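Local atomic coordinates of C-domain type II peptide synthetase (Streptomyces globisporus, PDB entry 4ZXW), a protein that is a type II peptide synthetase condensation-domain protein, probably free-standing, of the CoA-acyltransferase clan. Residues T290-S295 and I311-L316; S369-V374 and V410-H415. All coordinates share one frame; numbering follows the deposited sequence.

The two contacts come in series along the chain, contact 1 closing before contact 2 opens, and their centres lie about 10 Å apart in the condensation domain. Contact 1 pairs the antiparallel strands 288-295 and 312-319; contact 2 pairs the parallel neighbours 366-373 and 410-416 of a five-stranded mixed sheet. Strands 288-295 and 366-373 meet where the two pairs adjoin: Phe371 N lies 3.1 Å from Pro292 O, and Thr293 OG1 lies 2.7 Å from Phe371 O, both probable hydrogen bonds. Helix 268-284 packs on both contacts. Side chains of both also touch the bound (1R)-1-(naphthalen-2-yl)ethane-1,2-diol (4T7), so together they form part of one ligand pocket.

Contact 1 (T290-S295 and I311-L316); sequences TVPTFS and INFLPL. With 4T7 ((1R)-1-(naphthalen-2-yl)ethane-1,2-diol), chain E.
An antiparallel pair of strands, joined by a long loop and forming part of the wall around the bound 4T7, brings Phe294 against Phe313 and Ile311. The edge of Phe313 points toward the face of Phe294 in an offset edge-to-face pair, with centroids 5.6 Å apart and planes at 62°. Phe313 CD1 makes the near approach, 3.8 Å from Phe294 CZ. The CG of Phe313 lies anti to its backbone N (chi1 -160°), which stands the ring alongside Pro292, and that proline lays CB over one face of it in a CH-pi contact, 3.7 Å from the centroid. Ile311 does likewise for Phe294: its CD1 sits over one face, offset toward the rim and 4.1 Å from the centroid. From there Ile311 CD1 also reaches OAA of 4T7, while Phe294 CE2 comes within 3.2 Å of the ligand's CAJ.

The strands belong to the chloramphenicol acetyltransferase-like fold of condensation domains, where residues 290-295 run beside strand 366-373 and Pro292, Phe294 and Phe313 all touch Val370. Three hydrogen-bonded pairs, Val291 with Leu316, Thr293 with Leu314 and Ser295 with Asn312, each give two backbone bonds; the bond from Leu314 N to Thr293 O is 2.8 Å long. Between them, the non-hydrogen-bonded pairs bring the backbones close, Pro292 CA and Pro315 CA being 4.0 Å apart.

On the face bearing Val291, Thr293, Ser295, Asn312, Leu314 and Leu316, helices 268-284 and 326-342 pack against the pair. Thr293 sets its methyl CG2 3.8 Å from Leu316 CD1, while its OG1 turns to Phe371 O of strand 366-373. Ser295 OG and Asn312 ND2 share Glu344 OE2 as a partner, and Asn312 is gripped further by the backbone of Leu345 and Phe347.

Contact 2 (S369-V374 and V410-H415); sequences SVFQAV and VLWSIH. With FRU (beta-D-fructofuranose), chain C; GLC (alpha-D-glucopyranose), chain B; 4T7 ((1R)-1-(naphthalen-2-yl)ethane-1,2-diol), chain E.
Gln372 and Ser413 join side chains across two parallel strands beside the bound sugars. The Gln372 CG lies between its backbone N and carbonyl carbon (chi1 75°), and the extended chain beyond carries NE2 to Ser413 OG, 2.9 Å away, along a nearly straight N-H...O line of 175° with the acceptor in the amide plane. Ser413 OG donates in turn to O6 of the fructose at 2.6 Å. Val374 CG2 packs 3.3 Å from Ser413 OG. Toward the other end of this face, Leu411 CD1 rests against Val370 CB at 3.7 Å, and Val370 CG2 and Leu411 CD2 approach 4T7.

On the opposite face Phe371 and Trp412 lie with planes at 29° but slid apart, barely overlapping; Phe371 CD2 instead meets Trp412 CB at 3.4 Å. Tyr276 of helix 268-284 adjoins both rings. Five backbone bonds hold the register. Ser413 OG thus stands between amide and sugar, and accepting from the amide probably favours its donation to fructose O6 and strengthens that bond.

Contact 1 (T290-S295 and I311-L316)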
loop_
_atom_site.group_PDB
_atom_site.type_symbol
_atom_site.label_atom_id
_atom_site.label_comp_id
_atom_site.label_asym_id
_atom_site.label_seq_id
_atom_site.Cartn_x
_atom_site.Cartn_y
_atom_site.Cartn_z
ATOM N N THR A 290 14.780 3.785 -13.827
ATOM C CA THR A 290 13.781 2.743 -13.600
ATOM C C THR A 290 13.391 2.743 -12.131
ATOM O O THR A 290 14.258 2.653 -11.261
ATOM C CB THR A 290 14.292 1.362 -14.005
ATOM O OG1 THR A 290 14.667 1.405 -15.380
ATOM C CG2 THR A 290 13.216 0.299 -13.819
ATOM N N VAL A 291 12.082 2.870 -11.895
ATOM C CA VAL A 291 11.495 2.930 -10.568
ATOM C C VAL A 291 10.207 2.124 -10.553
ATOM O O VAL A 291 9.294 2.406 -11.313
ATOM C CB VAL A 291 11.192 4.376 -10.116
ATOM C CG1 VAL A 291 10.329 4.372 -8.834
ATOM C CG2 VAL A 291 12.472 5.134 -9.872
ATOM N N PRO A 292 10.117 1.131 -9.657
ATOM C CA PRO A 292 8.894 0.339 -9.601
ATOM C C PRO A 292 7.785 1.077 -8.870
ATOM O O PRO A 292 8.028 1.956 -8.032
ATOM C CB PRO A 292 9.321 -0.913 -8.834
ATOM C CG PRO A 292 10.412 -0.430 -7.942
ATOM C CD PRO A 292 11.118 0.682 -8.681
ATOM N N THR A 293 6.563 0.763 -9.262
ATOM C CA THR A 293 5.407 1.150 -8.507
ATOM C C THR A 293 4.710 -0.153 -8.120
ATOM O O THR A 293 5.173 -1.234 -8.460
ATOM C CB THR A 293 4.468 2.106 -9.319
ATOM O OG1 THR A 293 3.427 2.638 -8.477
ATOM C CG2 THR A 293 3.855 1.397 -10.480
ATOM N N PHE A 294 3.634 -0.039 -7.354
ATOM C CA PHE A 294 2.687 -1.126 -7.204
ATOM C C PHE A 294 1.412 -0.784 -7.934
ATOM O O PHE A 294 0.814 0.228 -7.638
ATOM C CB PHE A 294 2.383 -1.384 -5.729
ATOM C CG PHE A 294 3.409 -2.191 -5.050
ATOM C CD1 PHE A 294 3.555 -3.546 -5.348
ATOM C CD2 PHE A 294 4.242 -1.614 -4.105
ATOM C CE1 PHE A 294 4.498 -4.327 -4.677
ATOM C CE2 PHE A 294 5.209 -2.390 -3.446
ATOM C CZ PHE A 294 5.333 -3.750 -3.738
ATOM N N SER A 295 1.034 -1.587 -8.925
ATOM C CA SER A 295 -0.283 -1.443 -9.508
ATOM C C SER A 295 -1.284 -2.100 -8.564
ATOM O O SER A 295 -0.889 -2.823 -7.656
ATOM C CB SER A 295 -0.349 -2.077 -10.906
ATOM O OG SER A 295 -0.566 -3.465 -10.786
ATOM N N ILE A 311 -1.854 -6.434 -5.174
ATOM C CA ILE A 311 -0.942 -5.438 -5.747
ATOM C C ILE A 311 0.242 -6.082 -6.488
ATOM O O ILE A 311 0.657 -7.198 -6.181
ATOM C CB ILE A 311 -0.411 -4.507 -4.686
ATOM C CG1 ILE A 311 0.274 -5.326 -3.576
ATOM C CG2 ILE A 311 -1.545 -3.620 -4.168
ATOM C CD1 ILE A 311 1.018 -4.467 -2.593
ATOM N N ASN A 312 0.791 -5.365 -7.465
ATOM C CA ASN A 312 1.806 -5.954 -8.329
ATOM C C ASN A 312 2.928 -4.966 -8.578
ATOM O O ASN A 312 2.721 -3.832 -9.016
ATOM C CB ASN A 312 1.181 -6.426 -9.649
ATOM C CG ASN A 312 2.217 -7.058 -10.602
ATOM O OD1 ASN A 312 2.970 -7.974 -10.236
ATOM N ND2 ASN A 312 2.281 -6.534 -11.813
ATOM N N PHE A 313 4.129 -5.450 -8.291
ATOM C CA PHE A 313 5.378 -4.744 -8.472
ATOM C C PHE A 313 5.548 -4.514 -9.946
ATOM O O PHE A 313 5.521 -5.468 -10.698
ATOM C CB PHE A 313 6.509 -5.595 -7.915
ATOM C CG PHE A 313 7.768 -4.857 -7.596
ATOM C CD1 PHE A 313 7.818 -3.958 -6.556
ATOM C CD2 PHE A 313 8.939 -5.138 -8.290
ATOM C CE1 PHE A 313 9.001 -3.309 -6.233
ATOM C CE2 PHE A 313 10.116 -4.494 -7.972
ATOM C CZ PHE A 313 10.146 -3.576 -6.933
ATOM N N LEU A 314 5.710 -3.263 -10.356
ATOM C CA LEU A 314 5.669 -2.912 -11.779
ATOM C C LEU A 314 6.765 -1.919 -12.121
ATOM O O LEU A 314 6.684 -0.755 -11.706
ATOM C CB LEU A 314 4.301 -2.330 -12.126
ATOM C CG LEU A 314 4.037 -1.931 -13.574
ATOM C CD1 LEU A 314 4.153 -3.150 -14.418
ATOM C CD2 LEU A 314 2.645 -1.330 -13.688
ATOM N N PRO A 315 7.799 -2.363 -12.864
ATOM C CA PRO A 315 8.895 -1.452 -13.191
ATOM C C PRO A 315 8.526 -0.411 -14.253
ATOM O O PRO A 315 7.981 -0.756 -15.298
ATOM C CB PRO A 315 9.998 -2.383 -13.732
ATOM C CG PRO A 315 9.406 -3.728 -13.857
ATOM C CD PRO A 315 7.943 -3.650 -13.564
ATOM N N LEU A 316 8.846 0.845 -13.973
ATOM C CA LEU A 316 8.537 1.941 -14.873
ATOM C C LEU A 316 9.860 2.583 -15.277
ATOM O O LEU A 316 10.507 3.257 -14.464
ATOM C CB LEU A 316 7.614 2.968 -14.206
ATOM C CG LEU A 316 6.237 2.496 -13.736
ATOM C CD1 LEU A 316 5.446 3.660 -13.081
ATOM C CD2 LEU A 316 5.425 1.889 -14.892
HETATM C CAI 4T7 E . 7.011 -2.401 -0.217
HETATM C CAM 4T7 E . 8.275 -2.704 -0.742
HETATM C CAG 4T7 E . 9.221 -1.696 -0.913
HETATM C CAD 4T7 E . 10.499 -1.996 -1.406
HETATM C CAC 4T7 E . 10.841 -3.311 -1.725
HETATM C CAF 4T7 E . 9.894 -4.323 -1.548
HETATM C CAL 4T7 E . 8.619 -4.020 -1.038
HETATM C CAH 4T7 E . 7.663 -5.022 -0.852
HETATM C CAE 4T7 E . 6.400 -4.697 -0.363
HETATM C CAK 4T7 E . 6.043 -3.393 -0.018
HETATM C CAN 4T7 E . 4.707 -3.111 0.497
HETATM O OAB 4T7 E . 4.661 -2.164 1.595
HETATM C CAJ 4T7 E . 3.752 -2.581 -0.590
HETATM O OAA 4T7 E . 2.444 -2.321 -0.046
#

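Contact 2 (S369-V374 and V410-H415)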
loop_
_atom_site.group_PDB
_atom_site.type_symbol
_atom_site.label_atom_id
_atom_site.label_comp_id
_atom_site.label_asym_id
_atom_site.label_seq_id
_atom_site.Cartn_x
_atom_site.Cartn_y
_atom_site.Cartn_z
ATOM N N SER A 369 13.838 1.988 -4.184
ATOM C CA SER A 369 12.651 2.683 -3.683
ATOM C C SER A 369 11.521 2.402 -4.608
ATOM O O SER A 369 11.717 2.051 -5.774
ATOM C CB SER A 369 12.871 4.180 -3.560
ATOM O OG SER A 369 12.988 4.746 -4.854
ATOM N N VAL A 370 10.332 2.521 -4.048
ATOM C CA VAL A 370 9.100 2.266 -4.752
ATOM C C VAL A 370 8.279 3.530 -4.604
ATOM O O VAL A 370 8.228 4.126 -3.541
ATOM C CB VAL A 370 8.353 1.035 -4.152
ATOM C CG1 VAL A 370 7.037 0.816 -4.814
ATOM C CG2 VAL A 370 9.197 -0.231 -4.220
ATOM N N PHE A 371 7.603 3.927 -5.656
ATOM C CA PHE A 371 6.738 5.091 -5.580
ATOM C C PHE A 371 5.342 4.670 -6.031
ATOM O O PHE A 371 5.165 4.241 -7.171
ATOM C CB PHE A 371 7.310 6.225 -6.432
ATOM C CG PHE A 371 6.637 7.541 -6.218
ATOM C CD1 PHE A 371 5.401 7.790 -6.760
ATOM C CD2 PHE A 371 7.260 8.536 -5.492
ATOM C CE1 PHE A 371 4.785 9.025 -6.589
ATOM C CE2 PHE A 371 6.657 9.752 -5.312
ATOM C CZ PHE A 371 5.413 9.998 -5.865
ATOM N N GLN A 372 4.365 4.751 -5.121
ATOM C CA GLN A 372 3.016 4.251 -5.407
ATOM C C GLN A 372 1.894 5.215 -5.068
ATOM O O GLN A 372 1.993 6.071 -4.203
ATOM C CB GLN A 372 2.719 2.937 -4.648
ATOM C CG GLN A 372 2.449 3.114 -3.169
ATOM C CD GLN A 372 2.043 1.819 -2.446
ATOM O OE1 GLN A 372 2.141 0.707 -2.983
ATOM N NE2 GLN A 372 1.580 1.975 -1.204
ATOM N N ALA A 373 0.788 5.003 -5.750
ATOM C CA ALA A 373 -0.473 5.566 -5.351
ATOM C C ALA A 373 -1.321 4.424 -4.817
ATOM O O ALA A 373 -1.416 3.370 -5.444
ATOM C CB ALA A 373 -1.159 6.252 -6.501
ATOM N N VAL A 374 -1.918 4.647 -3.651
ATOM C CA VAL A 374 -2.826 3.688 -3.038
ATOM C C VAL A 374 -4.059 3.471 -3.892
ATOM O O VAL A 374 -4.738 4.426 -4.254
ATOM C CB VAL A 374 -3.236 4.161 -1.659
ATOM C CG1 VAL A 374 -4.214 3.154 -1.023
ATOM C CG2 VAL A 374 -1.995 4.379 -0.824
ATOM N N VAL A 410 12.633 1.445 0.314
ATOM C CA VAL A 410 12.059 2.724 0.635
ATOM C C VAL A 410 10.740 2.809 -0.088
ATOM O O VAL A 410 10.671 2.534 -1.290
ATOM C CB VAL A 410 13.009 3.848 0.235
ATOM C CG1 VAL A 410 12.377 5.202 0.428
ATOM C CG2 VAL A 410 14.276 3.763 1.044
ATOM N N LEU A 411 9.687 3.169 0.632
ATOM C CA LEU A 411 8.384 3.327 0.003
ATOM C C LEU A 411 7.833 4.744 0.121
ATOM O O LEU A 411 7.680 5.293 1.217
ATOM C CB LEU A 411 7.387 2.357 0.601
ATOM C CG LEU A 411 5.973 2.380 -0.025
ATOM C CD1 LEU A 411 6.028 1.868 -1.398
ATOM C CD2 LEU A 411 5.023 1.480 0.764
ATOM N N TRP A 412 7.541 5.330 -1.034
ATOM C CA TRP A 412 6.699 6.520 -1.131
ATOM C C TRP A 412 5.305 6.039 -1.424
ATOM O O TRP A 412 5.102 5.238 -2.317
ATOM C CB TRP A 412 7.148 7.446 -2.247
ATOM C CG TRP A 412 8.521 7.968 -2.096
ATOM C CD1 TRP A 412 9.688 7.317 -2.380
ATOM C CD2 TRP A 412 8.883 9.278 -1.677
ATOM N NE1 TRP A 412 10.758 8.136 -2.141
ATOM C CE2 TRP A 412 10.291 9.355 -1.719
ATOM C CE3 TRP A 412 8.155 10.394 -1.273
ATOM C CZ2 TRP A 412 10.987 10.507 -1.359
ATOM C CZ3 TRP A 412 8.846 11.542 -0.918
ATOM C CH2 TRP A 412 10.251 11.583 -0.955
ATOM N N SER A 413 4.333 6.517 -0.675
ATOM C CA SER A 413 2.983 6.094 -0.905
ATOM C C SER A 413 2.074 7.307 -0.744
ATOM O O SER A 413 2.107 7.980 0.269
ATOM C CB SER A 413 2.616 4.970 0.063
ATOM O OG SER A 413 1.235 4.607 -0.021
ATOM N N ILE A 414 1.276 7.565 -1.763
ATOM C CA ILE A 414 0.333 8.675 -1.771
ATOM C C ILE A 414 -1.072 8.139 -1.955
ATOM O O ILE A 414 -1.288 7.259 -2.791
ATOM C CB ILE A 414 0.629 9.673 -2.912
ATOM C CG1 ILE A 414 2.073 10.141 -2.853
ATOM C CG2 ILE A 414 -0.300 10.871 -2.795
ATOM C CD1 ILE A 414 2.448 10.738 -1.542
ATOM N N HIS A 415 -2.032 8.679 -1.212
ATOM C CA HIS A 415 -3.434 8.440 -1.535
ATOM C C HIS A 415 -3.964 9.746 -2.062
ATOM O O HIS A 415 -3.844 10.788 -1.411
ATOM C CB HIS A 415 -4.294 7.975 -0.346
ATOM C CG HIS A 415 -5.749 7.886 -0.690
ATOM N ND1 HIS A 415 -6.645 8.897 -0.408
ATOM C CD2 HIS A 415 -6.439 6.949 -1.389
ATOM C CE1 HIS A 415 -7.837 8.565 -0.886
ATOM N NE2 HIS A 415 -7.734 7.396 -1.496
HETATM C C1 FRU C . -3.643 5.592 5.823
HETATM C C2 FRU C . -2.313 5.587 5.065
HETATM C C3 FRU C . -1.268 6.568 5.582
HETATM C C4 FRU C . -0.443 7.118 4.392
HETATM C C5 FRU C . -1.490 7.000 3.290
HETATM C C6 FRU C . -0.800 6.625 1.978
HETATM O O1 FRU C . -3.605 4.825 7.020
HETATM O O2 FRU C . -1.614 4.356 5.214
HETATM O O3 FRU C . -0.790 6.445 6.932
HETATM O O4 FRU C . 0.106 8.428 4.523
HETATM O O5 FRU C . -2.450 5.979 3.684
HETATM O O6 FRU C . -0.112 5.357 2.124
HETATM C C1 GLC B . -1.952 3.273 4.385
HETATM C C2 GLC B . -2.062 2.069 5.315
HETATM C C3 GLC B . -0.738 1.696 5.969
HETATM C C4 GLC B . 0.314 1.540 4.888
HETATM C C5 GLC B . 0.375 2.800 4.008
HETATM C C6 GLC B . 1.416 2.589 2.898
HETATM O O2 GLC B . -2.985 2.364 6.352
HETATM O O3 GLC B . -0.925 0.441 6.636
HETATM O O4 GLC B . 1.585 1.294 5.505
HETATM O O5 GLC B . -0.912 3.103 3.434
HETATM O O6 GLC B . 0.914 1.593 2.002
HETATM C CAI 4T7 E . 7.011 -2.401 -0.217
HETATM C CAM 4T7 E . 8.275 -2.704 -0.742
HETATM C CAG 4T7 E . 9.221 -1.696 -0.913
HETATM C CAD 4T7 E . 10.499 -1.996 -1.406
HETATM C CAC 4T7 E . 10.841 -3.311 -1.725
HETATM C CAF 4T7 E . 9.894 -4.323 -1.548
HETATM C CAL 4T7 E . 8.619 -4.020 -1.038
HETATM C CAH 4T7 E . 7.663 -5.022 -0.852
HETATM C CAE 4T7 E . 6.400 -4.697 -0.363
HETATM C CAK 4T7 E . 6.043 -3.393 -0.018
HETATM C CAN 4T7 E . 4.707 -3.111 0.497
HETATM O OAB 4T7 E . 4.661 -2.164 1.595
HETATM C CAJ 4T7 E . 3.752 -2.581 -0.590
HETATM O OAA 4T7 E . 2.444 -2.321 -0.046
#